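Uronate isomerase (Bacillus halodurans C-125, PDB 3HKA) probably interconverts uronate sugars with their keto forms such as D-fructuronate, using a zinc-containing active site of the amidohydrolase superfamily. Local coordinates at residues A167-D172 with E213-V218; M220-P225 with I253-M258; M257-K262 with F296-L301. All coordinates share one frame; numbering follows the deposited sequence.

Contact 1: A167-D172 with E213-V218. With FIX (D-fructuronic acid), chain D.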
loop_
_atom_site.group_PDB
_atom_site.type_symbol
_atom_site.label_atom_id
_atom_site.label_comp_id
_atom_site.label_asym_id
_atom_site.label_seq_id
_atom_site.Cartn_x
_atom_site.Cartn_y
_atom_site.Cartn_z
ATOM N N ALA A 167 -24.017 22.854 -10.452
ATOM C CA ALA A 167 -23.662 23.314 -9.123
ATOM C C ALA A 167 -23.580 22.181 -8.106
ATOM O O ALA A 167 -24.275 21.170 -8.213
ATOM C CB ALA A 167 -24.669 24.355 -8.657
ATOM N N ALA A 168 -22.702 22.366 -7.129
ATOM C CA ALA A 168 -22.518 21.421 -6.037
ATOM C C ALA A 168 -22.325 22.322 -4.829
ATOM O O ALA A 168 -21.370 23.098 -4.778
ATOM C CB ALA A 168 -21.279 20.556 -6.266
ATOM N N LEU A 169 -23.241 22.234 -3.871
ATOM C CA LEU A 169 -23.187 23.064 -2.670
ATOM C C LEU A 169 -22.077 22.669 -1.684
ATOM O O LEU A 169 -22.235 21.733 -0.903
ATOM C CB LEU A 169 -24.554 23.028 -1.977
ATOM C CG LEU A 169 -24.733 23.791 -0.664
ATOM C CD1 LEU A 169 -24.313 25.242 -0.841
ATOM C CD2 LEU A 169 -26.188 23.702 -0.229
ATOM N N ARG A 170 -20.958 23.390 -1.731
ATOM C CA ARG A 170 -19.812 23.133 -0.851
ATOM C C ARG A 170 -20.064 23.806 0.501
ATOM O O ARG A 170 -20.386 24.996 0.553
ATOM C CB ARG A 170 -18.538 23.677 -1.498
ATOM C CG ARG A 170 -17.256 23.307 -0.784
ATOM C CD ARG A 170 -17.075 21.790 -0.671
ATOM N NE ARG A 170 -15.785 21.503 -0.059
ATOM C CZ ARG A 170 -14.696 21.154 -0.732
ATOM N NH1 ARG A 170 -14.735 21.021 -2.048
ATOM N NH2 ARG A 170 -13.550 20.998 -0.087
ATOM N N LEU A 171 -19.891 23.053 1.591
ATOM C CA LEU A 171 -20.186 23.566 2.928
ATOM C C LEU A 171 -19.100 23.525 4.008
ATOM O O LEU A 171 -19.416 23.609 5.195
ATOM C CB LEU A 171 -21.423 22.833 3.461
ATOM C CG LEU A 171 -22.685 22.921 2.590
ATOM C CD1 LEU A 171 -23.704 21.860 3.010
ATOM C CD2 LEU A 171 -23.280 24.320 2.711
ATOM N N ASP A 172 -17.836 23.411 3.623
ATOM C CA ASP A 172 -16.758 23.354 4.613
ATOM C C ASP A 172 -16.858 24.397 5.733
ATOM O O ASP A 172 -16.723 24.068 6.913
ATOM C CB ASP A 172 -15.400 23.480 3.916
ATOM C CG ASP A 172 -15.065 22.262 3.077
ATOM O OD1 ASP A 172 -16.007 21.646 2.537
ATOM O OD2 ASP A 172 -13.863 21.931 2.948
ATOM N N GLU A 213 -32.294 25.606 -3.345
ATOM C CA GLU A 213 -33.272 26.208 -4.241
ATOM C C GLU A 213 -32.597 27.107 -5.276
ATOM O O GLU A 213 -32.995 27.136 -6.439
ATOM C CB GLU A 213 -34.281 27.034 -3.438
ATOM C CG GLU A 213 -35.338 27.714 -4.291
ATOM C CD GLU A 213 -36.229 28.645 -3.490
ATOM O OE1 GLU A 213 -36.838 28.184 -2.497
ATOM O OE2 GLU A 213 -36.325 29.838 -3.855
ATOM N N ARG A 214 -31.572 27.835 -4.842
ATOM C CA ARG A 214 -30.846 28.752 -5.720
ATOM C C ARG A 214 -29.928 28.056 -6.725
ATOM O O ARG A 214 -29.950 28.370 -7.913
ATOM C CB ARG A 214 -30.020 29.732 -4.874
ATOM C CG ARG A 214 -30.444 31.199 -4.974
ATOM C CD ARG A 214 -29.816 31.909 -6.176
ATOM N NE ARG A 214 -30.163 31.274 -7.446
ATOM C CZ ARG A 214 -29.704 31.657 -8.636
ATOM N NH1 ARG A 214 -28.867 32.683 -8.740
ATOM N NH2 ARG A 214 -30.076 31.004 -9.729
ATOM N N MET A 215 -29.135 27.103 -6.247
ATOM C CA MET A 215 -28.183 26.402 -7.103
ATOM C C MET A 215 -28.672 25.143 -7.804
ATOM O O MET A 215 -28.156 24.794 -8.867
ATOM C CB MET A 215 -26.942 26.024 -6.297
ATOM C CG MET A 215 -26.236 27.166 -5.598
ATOM S SD MET A 215 -24.850 26.497 -4.658
ATOM C CE MET A 215 -23.995 28.021 -4.153
ATOM N N ASP A 216 -29.652 24.458 -7.216
ATOM C CA ASP A 216 -30.140 23.206 -7.794
ATOM C C ASP A 216 -28.901 22.318 -7.955
ATOM O O ASP A 216 -28.616 21.798 -9.039
ATOM C CB ASP A 216 -30.802 23.467 -9.153
ATOM C CG ASP A 216 -31.355 22.206 -9.779
ATOM O OD1 ASP A 216 -31.870 21.348 -9.029
ATOM O OD2 ASP A 216 -31.284 22.073 -11.019
ATOM N N PRO A 217 -28.150 22.128 -6.858
ATOM C CA PRO A 217 -26.927 21.318 -6.852
ATOM C C PRO A 217 -27.160 19.837 -7.075
ATOM O O PRO A 217 -28.189 19.301 -6.679
ATOM C CB PRO A 217 -26.353 21.590 -5.470
ATOM C CG PRO A 217 -27.596 21.610 -4.635
ATOM C CD PRO A 217 -28.550 22.458 -5.474
ATOM N N VAL A 218 -26.192 19.182 -7.707
ATOM C CA VAL A 218 -26.288 17.751 -7.943
ATOM C C VAL A 218 -25.966 17.014 -6.635
ATOM O O VAL A 218 -26.308 15.842 -6.465
ATOM C CB VAL A 218 -25.337 17.312 -9.075
ATOM C CG1 VAL A 218 -25.848 17.862 -10.399
ATOM C CG2 VAL A 218 -23.924 17.818 -8.818
HETATM O O1A FIX D . -12.029 20.151 -3.227
HETATM C C1 FIX D . -11.120 20.208 -2.363
HETATM O O1B FIX D . -11.273 20.526 -1.170
HETATM C C2 FIX D . -9.689 19.852 -2.811
HETATM O O2 FIX D . -9.751 19.064 -4.005
HETATM C C3 FIX D . -8.862 21.143 -3.037
HETATM O O3 FIX D . -8.860 21.909 -1.814
HETATM C C4 FIX D . -7.368 20.948 -3.436
HETATM O O4 FIX D . -6.648 22.188 -3.302
HETATM C C5 FIX D . -7.188 20.435 -4.893
HETATM O O5 FIX D . -7.950 20.798 -5.796
HETATM C C6 FIX D . -6.056 19.471 -5.223
HETATM O O6 FIX D . -6.347 18.702 -6.385
HETATM O O HOH W 1 -26.630 22.384 -11.142
#
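The backbones of 167-172 and 213-218 meet at A167 and P217, whose CA atoms lie 4.4 Å apart, and just beyond, V218 N gives a hydrogen bond to A167 O (2.8 Å, 155° at the hydrogen). The same oxygen receives a CA-H...O contact from P217, and V218 CG2 rests against it. A water makes a second link, accepting from A167 N and donating to D216 O. A167 CB points toward the helix end and touches M215 CB at 3.7 Å. M215 then runs on, extended beyond CG, and brings SD to 4.1 Å from L169 CD1, the two side chains crossing at about a right angle.

The R170 guanidinium reaches D-fructuronic acid because CG is trans to the main-chain nitrogen (chi1 -172°) and the chain bends at chi2; NH1 holds O1A at 3.1 Å and NH2 holds O1B at 2.6 Å. NE and NH2 also grip D172 side-on, NE forming a salt bridge with OD1 (2.6 Å) and NH2 bonding to OD2; both oxygens lie in the guanidinium plane but are met from above the carboxylate plane. Carboxylates along two edges thus fix how the group is turned.

Backbone bonds tie 167-172 to N144 and A221, while W155 of helix 149-156 packs on A167 and M215. L169 also packs on W211 of helix 198-215, whose chain then passes through P217 into strand 220-224.

Contact 2: M220-P225 with I253-M258. With FIX (D-fructuronic acid), chain D.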
loop_
_atom_site.group_PDB
_atom_site.type_symbol
_atom_site.label_atom_id
_atom_site.label_comp_id
_atom_site.label_asym_id
_atom_site.label_seq_id
_atom_site.Cartn_x
_atom_site.Cartn_y
_atom_site.Cartn_z
ATOM N N MET A 220 -24.401 17.942 -2.185
ATOM C CA MET A 220 -23.812 18.839 -1.198
ATOM C C MET A 220 -22.477 18.186 -0.862
ATOM O O MET A 220 -22.375 16.958 -0.854
ATOM C CB MET A 220 -24.698 18.940 0.043
ATOM C CG MET A 220 -25.976 19.740 -0.191
ATOM S SD MET A 220 -26.954 19.991 1.296
ATOM C CE MET A 220 -27.939 18.461 1.325
ATOM N N ALA A 221 -21.451 18.986 -0.590
ATOM C CA ALA A 221 -20.137 18.421 -0.315
ATOM C C ALA A 221 -19.356 19.073 0.819
ATOM O O ALA A 221 -19.640 20.204 1.231
ATOM C CB ALA A 221 -19.305 18.454 -1.586
ATOM N N VAL A 222 -18.358 18.343 1.312
ATOM C CA VAL A 222 -17.498 18.829 2.382
ATOM C C VAL A 222 -16.198 18.031 2.380
ATOM O O VAL A 222 -16.203 16.835 2.076
ATOM C CB VAL A 222 -18.180 18.675 3.770
ATOM C CG1 VAL A 222 -18.281 17.198 4.151
ATOM C CG2 VAL A 222 -17.393 19.441 4.831
ATOM N N SER A 223 -15.081 18.694 2.670
ATOM C CA SER A 223 -13.804 17.993 2.750
ATOM C C SER A 223 -13.601 17.873 4.252
ATOM O O SER A 223 -13.915 18.799 5.000
ATOM C CB SER A 223 -12.667 18.784 2.078
ATOM O OG SER A 223 -12.317 19.953 2.788
ATOM N N LEU A 224 -13.101 16.727 4.694
ATOM C CA LEU A 224 -12.939 16.470 6.118
ATOM C C LEU A 224 -11.539 16.029 6.528
ATOM O O LEU A 224 -10.785 15.481 5.725
ATOM C CB LEU A 224 -13.973 15.421 6.533
ATOM C CG LEU A 224 -15.423 15.820 6.235
ATOM C CD1 LEU A 224 -16.321 14.577 6.167
ATOM C CD2 LEU A 224 -15.914 16.781 7.310
ATOM N N PRO A 225 -11.175 16.256 7.800
ATOM C CA PRO A 225 -9.851 15.884 8.313
ATOM C C PRO A 225 -9.714 14.388 8.593
ATOM O O PRO A 225 -10.706 13.678 8.665
ATOM C CB PRO A 225 -9.742 16.712 9.590
ATOM C CG PRO A 225 -11.143 16.661 10.112
ATOM C CD PRO A 225 -11.983 16.901 8.855
ATOM N N ILE A 253 -30.864 14.410 -2.399
ATOM C CA ILE A 253 -29.578 14.905 -2.871
ATOM C C ILE A 253 -28.462 14.147 -2.154
ATOM O O ILE A 253 -28.492 14.000 -0.937
ATOM C CB ILE A 253 -29.414 16.413 -2.562
ATOM C CG1 ILE A 253 -30.532 17.212 -3.235
ATOM C CG2 ILE A 253 -28.059 16.899 -3.042
ATOM C CD1 ILE A 253 -30.499 18.699 -2.909
ATOM N N PRO A 254 -27.466 13.648 -2.902
ATOM C CA PRO A 254 -26.374 12.917 -2.252
ATOM C C PRO A 254 -25.479 13.832 -1.418
ATOM O O PRO A 254 -25.460 15.055 -1.608
ATOM C CB PRO A 254 -25.611 12.309 -3.427
ATOM C CG PRO A 254 -26.666 12.179 -4.499
ATOM C CD PRO A 254 -27.406 13.484 -4.364
ATOM N N PHE A 255 -24.744 13.227 -0.491
ATOM C CA PHE A 255 -23.815 13.959 0.357
ATOM C C PHE A 255 -22.412 13.464 0.029
ATOM O O PHE A 255 -22.092 12.288 0.230
ATOM C CB PHE A 255 -24.133 13.717 1.833
ATOM C CG PHE A 255 -23.188 14.401 2.779
ATOM C CD1 PHE A 255 -22.652 15.651 2.472
ATOM C CD2 PHE A 255 -22.866 13.818 3.998
ATOM C CE1 PHE A 255 -21.811 16.306 3.365
ATOM C CE2 PHE A 255 -22.027 14.466 4.903
ATOM C CZ PHE A 255 -21.499 15.713 4.585
ATOM N N ALA A 256 -21.585 14.361 -0.498
ATOM C CA ALA A 256 -20.224 14.007 -0.869
ATOM C C ALA A 256 -19.244 14.349 0.239
ATOM O O ALA A 256 -19.218 15.482 0.727
ATOM C CB ALA A 256 -19.829 14.726 -2.143
ATOM N N MET A 257 -18.444 13.361 0.633
ATOM C CA MET A 257 -17.439 13.552 1.673
ATOM C C MET A 257 -16.053 13.256 1.101
ATOM O O MET A 257 -15.813 12.176 0.556
ATOM C CB MET A 257 -17.705 12.624 2.869
ATOM C CG MET A 257 -19.075 12.796 3.505
ATOM S SD MET A 257 -19.328 11.712 4.935
ATOM C CE MET A 257 -19.733 10.191 4.121
ATOM N N MET A 258 -15.151 14.229 1.213
ATOM C CA MET A 258 -13.783 14.070 0.734
ATOM C C MET A 258 -12.962 14.070 2.020
ATOM O O MET A 258 -12.657 15.112 2.597
ATOM C CB MET A 258 -13.420 15.228 -0.196
ATOM C CG MET A 258 -14.513 15.479 -1.231
ATOM S SD MET A 258 -13.969 16.282 -2.748
ATOM C CE MET A 258 -14.057 17.949 -2.286
HETATM O O1A FIX D . -12.029 20.151 -3.227
HETATM C C1 FIX D . -11.120 20.208 -2.363
HETATM O O1B FIX D . -11.273 20.526 -1.170
HETATM C C2 FIX D . -9.689 19.852 -2.811
HETATM O O2 FIX D . -9.751 19.064 -4.005
HETATM C C3 FIX D . -8.862 21.143 -3.037
HETATM O O3 FIX D . -8.860 21.909 -1.814
HETATM C C4 FIX D . -7.368 20.948 -3.436
HETATM O O4 FIX D . -6.648 22.188 -3.302
HETATM C C5 FIX D . -7.188 20.435 -4.893
HETATM O O5 FIX D . -7.950 20.798 -5.796
HETATM C C6 FIX D . -6.056 19.471 -5.223
HETATM O O6 FIX D . -6.347 18.702 -6.385
#
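One beta-alpha-beta crossover, built from strand 220-224, helix 235-250 and strand 255-262, brings M220 beside F255 and S223 beside M258. The two strands run parallel, their axes 4.7 Å apart at 15°. Five backbone hydrogen bonds pass between them, from M220 N to P254 O at one end to L224 N to M258 O (2.7 Å) at the other; A256 N reaches M220 O almost straight, at 177°.

On the side of the sheet bearing V222 and M257, the F255 ring lies obliquely against V222, CZ 3.6 Å from CG1. M220 O sits at the ring edge, and M257 CG lies over one face, toward the rim. With an alanine replacing F255, V222 CG1 and M257 CG would probably lose their shared aromatic partner and border a gap.

A221 CB and A256 CB meet at 3.8 Å on the other side, toward the ligand. There M258, its chain bent at chi3 (-86°), sets CE 3.1 Å from O1A of D-fructuronic acid, while S223 OG is hydrogen-bonded to D172 OD2. Ligand-binding side chains gathered at the C-terminal ends of parallel strands are typical of the (beta/alpha)8 barrel of amidohydrolases.

Contact 3: M257-K262 with F296-L301. With FIX (D-fructuronic acid), chain D.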
loop_
_atom_site.group_PDB
_atom_site.type_symbol
_atom_site.label_atom_id
_atom_site.label_comp_id
_atom_site.label_asym_id
_atom_site.label_seq_id
_atom_site.Cartn_x
_atom_site.Cartn_y
_atom_site.Cartn_z
ATOM N N MET A 257 -18.444 13.361 0.633
ATOM C CA MET A 257 -17.439 13.552 1.673
ATOM C C MET A 257 -16.053 13.256 1.101
ATOM O O MET A 257 -15.813 12.176 0.556
ATOM C CB MET A 257 -17.705 12.624 2.869
ATOM C CG MET A 257 -19.075 12.796 3.505
ATOM S SD MET A 257 -19.328 11.712 4.935
ATOM C CE MET A 257 -19.733 10.191 4.121
ATOM N N MET A 258 -15.151 14.229 1.213
ATOM C CA MET A 258 -13.783 14.070 0.734
ATOM C C MET A 258 -12.962 14.070 2.020
ATOM O O MET A 258 -12.657 15.112 2.597
ATOM C CB MET A 258 -13.420 15.228 -0.196
ATOM C CG MET A 258 -14.513 15.479 -1.231
ATOM S SD MET A 258 -13.969 16.282 -2.748
ATOM C CE MET A 258 -14.057 17.949 -2.286
ATOM N N ILE A 259 -12.619 12.870 2.462
ATOM C CA ILE A 259 -11.931 12.677 3.731
ATOM C C ILE A 259 -10.428 12.467 3.701
ATOM O O ILE A 259 -9.906 11.757 2.841
ATOM C CB ILE A 259 -12.574 11.480 4.462
ATOM C CG1 ILE A 259 -14.079 11.729 4.595
ATOM C CG2 ILE A 259 -11.918 11.266 5.823
ATOM C CD1 ILE A 259 -14.907 10.484 4.798
ATOM N N GLY A 260 -9.738 13.085 4.660
ATOM C CA GLY A 260 -8.302 12.899 4.758
ATOM C C GLY A 260 -7.391 14.108 4.683
ATOM O O GLY A 260 -6.183 13.967 4.869
ATOM N N VAL A 261 -7.939 15.292 4.424
ATOM C CA VAL A 261 -7.092 16.477 4.316
ATOM C C VAL A 261 -6.796 17.159 5.654
ATOM O O VAL A 261 -7.698 17.412 6.444
ATOM C CB VAL A 261 -7.707 17.518 3.321
ATOM C CG1 VAL A 261 -9.080 17.974 3.809
ATOM C CG2 VAL A 261 -6.767 18.713 3.159
ATOM N N LYS A 262 -5.517 17.416 5.912
ATOM C CA LYS A 262 -5.107 18.113 7.128
ATOM C C LYS A 262 -4.746 19.512 6.626
ATOM O O LYS A 262 -3.680 19.728 6.055
ATOM C CB LYS A 262 -3.892 17.436 7.778
ATOM C CG LYS A 262 -3.539 18.040 9.140
ATOM C CD LYS A 262 -2.486 17.230 9.910
ATOM C CE LYS A 262 -2.136 17.935 11.224
ATOM N NZ LYS A 262 -1.038 17.260 11.974
ATOM N N PHE A 296 -24.426 8.670 -0.364
ATOM C CA PHE A 296 -23.127 9.245 -0.045
ATOM C C PHE A 296 -22.099 9.007 -1.139
ATOM O O PHE A 296 -21.930 7.882 -1.609
ATOM C CB PHE A 296 -22.586 8.631 1.249
ATOM C CG PHE A 296 -23.485 8.799 2.437
ATOM C CD1 PHE A 296 -23.290 9.848 3.333
ATOM C CD2 PHE A 296 -24.510 7.894 2.680
ATOM C CE1 PHE A 296 -24.102 9.988 4.450
ATOM C CE2 PHE A 296 -25.327 8.026 3.794
ATOM C CZ PHE A 296 -25.124 9.074 4.684
ATOM N N LEU A 297 -21.425 10.077 -1.547
ATOM C CA LEU A 297 -20.352 10.004 -2.535
ATOM C C LEU A 297 -19.103 10.213 -1.686
ATOM O O LEU A 297 -19.032 11.175 -0.922
ATOM C CB LEU A 297 -20.471 11.133 -3.561
ATOM C CG LEU A 297 -21.421 10.941 -4.746
ATOM C CD1 LEU A 297 -21.832 12.303 -5.297
ATOM C CD2 LEU A 297 -20.745 10.099 -5.818
ATOM N N VAL A 298 -18.125 9.321 -1.806
ATOM C CA VAL A 298 -16.914 9.438 -0.995
ATOM C C VAL A 298 -15.615 9.242 -1.763
ATOM O O VAL A 298 -15.529 8.428 -2.680
ATOM C CB VAL A 298 -16.924 8.409 0.172
ATOM C CG1 VAL A 298 -15.627 8.513 0.996
ATOM C CG2 VAL A 298 -18.120 8.648 1.068
ATOM N N THR A 299 -14.608 10.019 -1.384
ATOM C CA THR A 299 -13.281 9.899 -1.959
ATOM C C THR A 299 -12.358 10.200 -0.784
ATOM O O THR A 299 -12.664 11.062 0.038
ATOM C CB THR A 299 -13.042 10.898 -3.125
ATOM O OG1 THR A 299 -11.872 10.492 -3.849
ATOM C CG2 THR A 299 -12.848 12.337 -2.600
ATOM N N MET A 300 -11.250 9.474 -0.677
ATOM C CA MET A 300 -10.340 9.694 0.438
ATOM C C MET A 300 -8.932 10.040 -0.027
ATOM O O MET A 300 -8.476 9.585 -1.077
ATOM C CB MET A 300 -10.352 8.463 1.357
ATOM C CG MET A 300 -11.754 8.163 1.898
ATOM S SD MET A 300 -11.850 6.771 3.046
ATOM C CE MET A 300 -11.497 7.630 4.617
ATOM N N LEU A 301 -8.245 10.850 0.776
ATOM C CA LEU A 301 -6.910 11.331 0.446
ATOM C C LEU A 301 -5.730 10.396 0.721
ATOM O O LEU A 301 -4.734 10.430 0.008
ATOM C CB LEU A 301 -6.678 12.668 1.161
ATOM C CG LEU A 301 -5.550 13.556 0.634
ATOM C CD1 LEU A 301 -5.779 13.835 -0.850
ATOM C CD2 LEU A 301 -5.504 14.864 1.432
HETATM O O1A FIX D . -12.029 20.151 -3.227
HETATM C C1 FIX D . -11.120 20.208 -2.363
HETATM O O1B FIX D . -11.273 20.526 -1.170
HETATM C C2 FIX D . -9.689 19.852 -2.811
HETATM O O2 FIX D . -9.751 19.064 -4.005
HETATM C C3 FIX D . -8.862 21.143 -3.037
HETATM O O3 FIX D . -8.860 21.909 -1.814
HETATM C C4 FIX D . -7.368 20.948 -3.436
HETATM O O4 FIX D . -6.648 22.188 -3.302
HETATM C C5 FIX D . -7.188 20.435 -4.893
HETATM O O5 FIX D . -7.950 20.798 -5.796
HETATM C C6 FIX D . -6.056 19.471 -5.223
HETATM O O6 FIX D . -6.347 18.702 -6.385
#
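M258 meets T299 beneath the ligand: the methyl CG2 of T299 touches both CB and CG of M258, each at 3.8 Å, and SD is only slightly farther. T299 is turned so that OG1 stands anti to the backbone N (chi1 -165°) and bonds to F322 O, which leaves CG2 to face the methionine. W325, a pocket residue, packs on both side chains, so the methionine that reaches the sugar is backed by a threonine that is itself tied down by a hydrogen bond.

Behind this pair, four backbone hydrogen bonds join the strands in parallel register. M257 N reaches L297 O at 2.7 Å, T299 N and I259 N continue the series, and L301 N closes it on I259 O at 2.8 Å. These are neighbouring inner strands of the (beta/alpha)8 barrel, with T299 and M258 on the inner side and M257, V298, I259 and M300 turned toward the surrounding helices. On that outer side M257 CE, swung over by the bend at chi3, approaches the F296 ring obliquely, 3.7 Å from CD1, and also touches V298 CG2. I259 and M300 run side by side, CG2 to CE 3.9 Å.

At the break in strand 255-262, G260 has a backbone (phi 122°) that calls for glycine, and a CB there would also clash with L301 CB. L301 CD2 instead comes to 3.6 Å from G260 O and packs on V261 CB.

Farther out, L287 of helix 282-290 packs on M257 and F296, and V284 of the same helix on I259. Strand 319-321 lies on the far edge of strand 296-300, M320 packing on L297 and L319 on V298. K262 NZ leaves the barrel to form a salt bridge with E285 of the second subunit.

The three contacts step across one sheet, whose parallel neighbours run 169-170, 220-224, 255-262, 296-300. Contact 1 closes before contact 2 opens, with centres about 11 Å apart; contact 3 begins on M257 and M258, where contact 2 ends, and these two lie closer, about 7 Å between centres, while contacts 1 and 3 are about 18 Å apart. A probable hydrogen bond from A221 N to L169 O joins contacts 1 and 2; one between L224 O and G260 N does the same for contacts 2 and 3. R170, S223 and M258, from three successive strands of the barrel, line the D-fructuronic acid pocket; contact 3 reaches it through the shared M258.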